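Cytoplasmic protein (Cryptococcus neoformans var. grubii serotype A, PDB 7LPO) probably hydrolyses steryl beta-glucosides, as a sterylglucosidase of glycoside hydrolase family 5. Local coordinates at residues 99-104 / 138-143; 40-45 / 567-572. All blocks are in the same frame, centred on the assembly; numbering follows the deposited sequence.

Contact 1 of 2, residues 99-104 / 138-143; sequences LRYVFT and VFMDPH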
loop_
_atom_site.group_PDB
_atom_site.type_symbol
_atom_site.label_atom_id
_atom_site.label_comp_id
_atom_site.label_asym_id
_atom_site.label_seq_id
_atom_site.Cartn_x
_atom_site.Cartn_y
_atom_site.Cartn_z
ATOM N N LEU A 99 -2.577 -9.276 -8.525
ATOM C CA LEU A 99 -3.501 -8.550 -7.668
ATOM C C LEU A 99 -2.927 -8.563 -6.265
ATOM O O LEU A 99 -2.549 -9.627 -5.772
ATOM C CB LEU A 99 -4.897 -9.181 -7.665
ATOM C CG LEU A 99 -5.633 -9.263 -8.996
ATOM C CD1 LEU A 99 -6.840 -10.169 -8.844
ATOM C CD2 LEU A 99 -6.043 -7.894 -9.481
ATOM N N ARG A 100 -2.816 -7.385 -5.652
ATOM C CA ARG A 100 -2.541 -7.263 -4.227
ATOM C C ARG A 100 -3.899 -7.167 -3.549
ATOM O O ARG A 100 -4.636 -6.197 -3.762
ATOM C CB ARG A 100 -1.673 -6.046 -3.938
ATOM C CG ARG A 100 -1.290 -5.907 -2.469
ATOM C CD ARG A 100 -0.137 -4.955 -2.338
ATOM N NE ARG A 100 0.238 -4.671 -0.959
ATOM C CZ ARG A 100 -0.139 -3.590 -0.285
ATOM N NH1 ARG A 100 -0.940 -2.683 -0.844
ATOM N NH2 ARG A 100 0.291 -3.412 0.955
ATOM N N TYR A 101 -4.260 -8.197 -2.785
ATOM C CA TYR A 101 -5.621 -8.330 -2.284
ATOM C C TYR A 101 -5.736 -7.700 -0.904
ATOM O O TYR A 101 -5.080 -8.141 0.041
ATOM C CB TYR A 101 -6.052 -9.796 -2.239
ATOM C CG TYR A 101 -7.509 -9.908 -1.884
ATOM C CD1 TYR A 101 -7.923 -9.888 -0.557
ATOM C CD2 TYR A 101 -8.484 -9.973 -2.877
ATOM C CE1 TYR A 101 -9.270 -9.956 -0.225
ATOM C CE2 TYR A 101 -9.834 -10.046 -2.550
ATOM C CZ TYR A 101 -10.215 -10.039 -1.224
ATOM O OH TYR A 101 -11.554 -10.098 -0.893
ATOM N N VAL A 102 -6.610 -6.710 -0.786
ATOM C CA VAL A 102 -6.730 -5.894 0.417
ATOM C C VAL A 102 -7.812 -6.465 1.327
ATOM O O VAL A 102 -8.953 -6.667 0.897
ATOM C CB VAL A 102 -7.047 -4.435 0.046
ATOM C CG1 VAL A 102 -7.273 -3.601 1.289
ATOM C CG2 VAL A 102 -5.942 -3.837 -0.813
ATOM N N PHE A 103 -7.454 -6.720 2.587
ATOM C CA PHE A 103 -8.412 -7.053 3.631
ATOM C C PHE A 103 -7.968 -6.368 4.916
ATOM O O PHE A 103 -6.796 -6.030 5.091
ATOM C CB PHE A 103 -8.550 -8.572 3.841
ATOM C CG PHE A 103 -7.337 -9.215 4.433
ATOM C CD1 PHE A 103 -6.285 -9.609 3.622
ATOM C CD2 PHE A 103 -7.239 -9.419 5.791
ATOM C CE1 PHE A 103 -5.158 -10.196 4.151
ATOM C CE2 PHE A 103 -6.114 -10.010 6.334
ATOM C CZ PHE A 103 -5.071 -10.400 5.512
ATOM N N THR A 104 -8.913 -6.145 5.821
ATOM C CA THR A 104 -8.593 -5.477 7.071
ATOM C C THR A 104 -8.842 -6.401 8.251
ATOM O O THR A 104 -9.698 -7.289 8.210
ATOM C CB THR A 104 -9.397 -4.184 7.256
ATOM O OG1 THR A 104 -10.793 -4.496 7.356
ATOM C CG2 THR A 104 -9.126 -3.240 6.071
ATOM N N VAL A 138 -1.886 -13.726 -6.911
ATOM C CA VAL A 138 -2.369 -12.868 -5.836
ATOM C C VAL A 138 -1.410 -12.959 -4.654
ATOM O O VAL A 138 -0.934 -14.050 -4.316
ATOM C CB VAL A 138 -3.790 -13.275 -5.386
ATOM C CG1 VAL A 138 -4.209 -12.461 -4.174
ATOM C CG2 VAL A 138 -4.806 -13.127 -6.505
ATOM N N PHE A 139 -1.133 -11.820 -4.008
ATOM C CA PHE A 139 -0.565 -11.848 -2.668
ATOM C C PHE A 139 -1.427 -10.991 -1.747
ATOM O O PHE A 139 -2.046 -10.005 -2.163
ATOM C CB PHE A 139 0.941 -11.470 -2.633
ATOM C CG PHE A 139 1.261 -10.038 -2.920
ATOM C CD1 PHE A 139 1.319 -9.579 -4.211
ATOM C CD2 PHE A 139 1.602 -9.180 -1.891
ATOM C CE1 PHE A 139 1.654 -8.264 -4.479
ATOM C CE2 PHE A 139 1.935 -7.867 -2.145
ATOM C CZ PHE A 139 1.974 -7.410 -3.441
ATOM N N MET A 140 -1.524 -11.447 -0.505
ATOM C CA MET A 140 -2.493 -10.942 0.456
ATOM C C MET A 140 -1.916 -9.770 1.238
ATOM O O MET A 140 -0.781 -9.829 1.718
ATOM C CB MET A 140 -2.899 -12.055 1.422
ATOM C CG MET A 140 -3.326 -13.360 0.775
ATOM S SD MET A 140 -4.729 -13.167 -0.349
ATOM C CE MET A 140 -6.090 -12.866 0.649
ATOM N N ASP A 141 -2.713 -8.722 1.394
ATOM C CA ASP A 141 -2.289 -7.502 2.074
ATOM C C ASP A 141 -3.152 -7.289 3.305
ATOM O O ASP A 141 -4.312 -6.857 3.179
ATOM C CB ASP A 141 -2.391 -6.309 1.127
ATOM C CG ASP A 141 -2.527 -4.975 1.856
ATOM O OD1 ASP A 141 -2.006 -4.828 2.991
ATOM O OD2 ASP A 141 -3.163 -4.066 1.277
ATOM N N PRO A 142 -2.651 -7.600 4.510
ATOM C CA PRO A 142 -3.335 -7.154 5.733
ATOM C C PRO A 142 -3.207 -5.647 5.879
ATOM O O PRO A 142 -2.137 -5.128 6.224
ATOM C CB PRO A 142 -2.594 -7.895 6.854
ATOM C CG PRO A 142 -1.478 -8.610 6.217
ATOM C CD PRO A 142 -1.328 -8.153 4.809
ATOM N N HIS A 143 -4.280 -4.928 5.591
ATOM C CA HIS A 143 -4.187 -3.512 5.291
ATOM C C HIS A 143 -4.682 -2.667 6.453
ATOM O O HIS A 143 -5.664 -3.010 7.120
ATOM C CB HIS A 143 -4.985 -3.169 4.032
ATOM C CG HIS A 143 -4.683 -1.807 3.493
ATOM N ND1 HIS A 143 -3.796 -1.596 2.459
ATOM C CD2 HIS A 143 -5.125 -0.582 3.870
ATOM C CE1 HIS A 143 -3.715 -0.301 2.212
ATOM N NE2 HIS A 143 -4.504 0.337 3.058
HETATM O O HOH W 1 0.640 -4.996 3.489
#
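Arg100 and Asp141 stack their flat ends: guanidinium and carboxylate planes are only 11° apart, with Asp141 OD2 above one guanidinium face. The salt bridge from Arg100 NH1 to Asp141 OD2, 3.4 Å, therefore rests on charge alone, since no N-H points at the oxygen. The N-H groups of Arg100 turn to other partners: NE to Asp267, NH1 to Glu521 and Asn42, NH2 to Asn270. A water takes a weak bond from Arg100 NH2 and donates to Asp141 OD1 at 2.7 Å. The arginine chain, extended from CG to NE, runs past Phe139, with Arg100 CG over the Phe139 ring face, 4.1 Å from the centroid. Asp141 OD2 also receives His143 ND1 on its syn lone pair at 2.8 Å, nearly in the imidazole plane, which should help fix the histidine's rotation; Val102 CG1 packs on His143 CB at 3.6 Å.

On the other face of the sheet, Phe103 CG sits between its backbone N and carbonyl carbon (chi1 69°), and the ring lies across Pro142, whose CA is 4.0 Å from the ring centroid. Tyr101 and Met140 run side by side, pointing the same way, with Met140 CE against Tyr101 CD1. Five backbone hydrogen bonds, from Phe139 N to Leu99 O through His143 N to Phe103 O, hold the strands in parallel register. Adjacent parallel strands joined through helices 105-109 and 118-133, with Arg100, Asp141 and His143 facing inward among Val102 and Phe139, and with Leu99 and Tyr101 on the outer face packing against helix 118-133, fit the (beta/alpha)8 barrel characteristic of family 5 glycoside hydrolases.

Contact 2 of 2, residues 40-45 / 567-572; sequences GVNLSG and NYAIWN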
loop_
_atom_site.group_PDB
_atom_site.type_symbol
_atom_site.label_atom_id
_atom_site.label_comp_id
_atom_site.label_asym_id
_atom_site.label_seq_id
_atom_site.Cartn_x
_atom_site.Cartn_y
_atom_site.Cartn_z
ATOM N N GLY A 40 0.162 -5.483 -11.911
ATOM C CA GLY A 40 -1.261 -5.464 -11.696
ATOM C C GLY A 40 -1.691 -4.303 -10.832
ATOM O O GLY A 40 -1.101 -3.220 -10.909
ATOM N N VAL A 41 -2.713 -4.526 -10.000
ATOM C CA VAL A 41 -3.353 -3.465 -9.236
ATOM C C VAL A 41 -3.640 -3.960 -7.827
ATOM O O VAL A 41 -3.695 -5.164 -7.560
ATOM C CB VAL A 41 -4.665 -2.997 -9.901
ATOM C CG1 VAL A 41 -4.409 -2.603 -11.330
ATOM C CG2 VAL A 41 -5.717 -4.130 -9.859
ATOM N N ASN A 42 -3.803 -3.001 -6.919
ATOM C CA ASN A 42 -4.376 -3.278 -5.610
ATOM C C ASN A 42 -5.889 -3.345 -5.747
ATOM O O ASN A 42 -6.509 -2.432 -6.302
ATOM C CB ASN A 42 -3.989 -2.193 -4.610
ATOM C CG ASN A 42 -2.546 -2.301 -4.165
ATOM O OD1 ASN A 42 -2.254 -2.784 -3.066
ATOM N ND2 ASN A 42 -1.632 -1.870 -5.025
ATOM N N LEU A 43 -6.479 -4.419 -5.228
ATOM C CA LEU A 43 -7.915 -4.678 -5.297
ATOM C C LEU A 43 -8.365 -5.075 -3.893
ATOM O O LEU A 43 -8.180 -6.229 -3.492
ATOM C CB LEU A 43 -8.202 -5.777 -6.314
ATOM C CG LEU A 43 -9.655 -6.147 -6.612
ATOM C CD1 LEU A 43 -10.239 -5.226 -7.657
ATOM C CD2 LEU A 43 -9.728 -7.607 -7.069
ATOM N N SER A 44 -8.943 -4.145 -3.130
ATOM C CA SER A 44 -9.249 -2.786 -3.544
ATOM C C SER A 44 -9.348 -1.885 -2.310
ATOM O O SER A 44 -9.665 -2.345 -1.216
ATOM C CB SER A 44 -10.564 -2.747 -4.320
ATOM O OG SER A 44 -11.051 -1.417 -4.440
ATOM N N GLY A 45 -9.111 -0.595 -2.493
ATOM C CA GLY A 45 -9.379 0.371 -1.445
ATOM C C GLY A 45 -10.794 0.323 -0.895
ATOM O O GLY A 45 -11.035 0.734 0.244
ATOM N N ASN A 567 8.533 -5.393 -10.856
ATOM C CA ASN A 567 7.183 -5.832 -10.564
ATOM C C ASN A 567 6.460 -4.737 -9.783
ATOM O O ASN A 567 7.077 -3.977 -9.024
ATOM C CB ASN A 567 7.212 -7.128 -9.750
ATOM C CG ASN A 567 8.120 -8.185 -10.354
ATOM O OD1 ASN A 567 7.831 -8.755 -11.407
ATOM N ND2 ASN A 567 9.226 -8.454 -9.683
ATOM N N TYR A 568 5.144 -4.640 -9.971
ATOM C CA TYR A 568 4.438 -3.646 -9.174
ATOM C C TYR A 568 2.934 -3.858 -9.193
ATOM O O TYR A 568 2.389 -4.559 -10.045
ATOM C CB TYR A 568 4.758 -2.221 -9.645
ATOM C CG TYR A 568 4.437 -1.923 -11.100
ATOM C CD1 TYR A 568 3.136 -1.674 -11.512
ATOM C CD2 TYR A 568 5.436 -1.875 -12.054
ATOM C CE1 TYR A 568 2.841 -1.390 -12.828
ATOM C CE2 TYR A 568 5.147 -1.577 -13.383
ATOM C CZ TYR A 568 3.851 -1.341 -13.757
ATOM O OH TYR A 568 3.564 -1.056 -15.070
ATOM N N ALA A 569 2.284 -3.236 -8.209
ATOM C CA ALA A 569 0.834 -3.217 -8.066
ATOM C C ALA A 569 0.415 -1.757 -7.952
ATOM O O ALA A 569 0.764 -1.079 -6.979
ATOM C CB ALA A 569 0.377 -4.019 -6.844
ATOM N N ILE A 570 -0.319 -1.283 -8.956
ATOM C CA ILE A 570 -0.823 0.080 -8.952
ATOM C C ILE A 570 -1.897 0.248 -7.881
ATOM O O ILE A 570 -2.796 -0.591 -7.734
ATOM C CB ILE A 570 -1.385 0.432 -10.340
ATOM C CG1 ILE A 570 -0.299 0.304 -11.415
ATOM C CG2 ILE A 570 -1.993 1.816 -10.303
ATOM C CD1 ILE A 570 -0.840 0.416 -12.839
ATOM N N TRP A 571 -1.813 1.343 -7.130
ATOM C CA TRP A 571 -2.888 1.775 -6.240
ATOM C C TRP A 571 -3.733 2.809 -6.984
ATOM O O TRP A 571 -3.226 3.885 -7.317
ATOM C CB TRP A 571 -2.339 2.380 -4.938
ATOM C CG TRP A 571 -3.448 2.651 -3.960
ATOM C CD1 TRP A 571 -4.225 3.770 -3.885
ATOM C CD2 TRP A 571 -3.938 1.755 -2.953
ATOM N NE1 TRP A 571 -5.176 3.622 -2.900
ATOM C CE2 TRP A 571 -5.023 2.395 -2.312
ATOM C CE3 TRP A 571 -3.566 0.476 -2.534
ATOM C CZ2 TRP A 571 -5.728 1.803 -1.265
ATOM C CZ3 TRP A 571 -4.268 -0.116 -1.501
ATOM C CH2 TRP A 571 -5.338 0.546 -0.876
ATOM N N ASN A 572 -5.010 2.504 -7.256
ATOM C CA ASN A 572 -5.659 1.214 -7.043
ATOM C C ASN A 572 -6.818 1.106 -8.062
ATOM O O ASN A 572 -6.959 1.946 -8.954
ATOM C CB ASN A 572 -6.173 1.063 -5.616
ATOM C CG ASN A 572 -7.152 2.148 -5.222
ATOM O OD1 ASN A 572 -7.172 3.255 -5.782
ATOM N ND2 ASN A 572 -7.963 1.837 -4.236
#
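With CG anti to its carbonyl carbon (chi1 -74°), Asn42 carries its amide toward segment 567-572, while Trp571 has CG anti to its backbone N (chi1 -172°) and the end of its side chain comes up to Asn42. The two side chains cross at about a right angle, amide and ring planes 53° apart. Asn42 CG comes within 3.4 Å of Trp571 CE3, and CB lies equally near that atom, so the benzo part of the indole does the touching. Further round the same ring, Trp571 CZ2 approaches Gly45 CA at 3.9 Å.

The amide nitrogen turns back to the strand: Asn42 ND2 gives a weak bond to Ile570 O at 3.2 Å, an oxygen that already accepts Asn42 N at 2.7 Å. One carbonyl thus receives two groups of the same residue, the backbone N firmly and the side chain weakly. Asn42 ND2 also bonds to Gly520 O, and OD1 accepts from Arg100, so this buried amide is held at both ends.

These strands pair in parallel, as expected where the first and last strands of a (beta/alpha)8 barrel meet and close the ring; the 521 residues between the segments agree with that reading. Gly40 leads the pairing, its N bonding to Tyr568 O and its O accepting Ile570 N at 2.9 Å. Ala569 CA also directs its hydrogen at Gly40 O. Val41 and Ile570 lie on the same face of the pair, Val41 CG1 4.4 Å from Ile570 CB, whereas Ala569 is on the other, its CB 3.5 Å from Asn42 ND2. A cis peptide precedes Asn572, whose CB packs on Asn42 O at 3.6 Å, and Trp571 also reaches a bound Tris molecule and Glu521.

Overall arrangement
Contacts 1 and 2 lie with their centres about 9 Å apart in the buried middle of the chain, joined by neighbouring strands 35-43 and 98-104. Strand order through the pair runs 567-570, 35-43, 98-104, 137-143, all parallel. Along the chain, 40-45 comes first, then both segments of contact 1, and 567-572 follows after several hundred residues, so the late strand returns beside the early one. The contacts meet directly where Arg100 NH1 bonds to Asn42 OD1 at 2.6 Å and where His143 CE1 packs on Trp571 CH2. The side chains of Trp571, about 3 Å from the bound Tris, and His143, about 5 Å from it, suggest one shared pocket, probably that of the glucosidase active site.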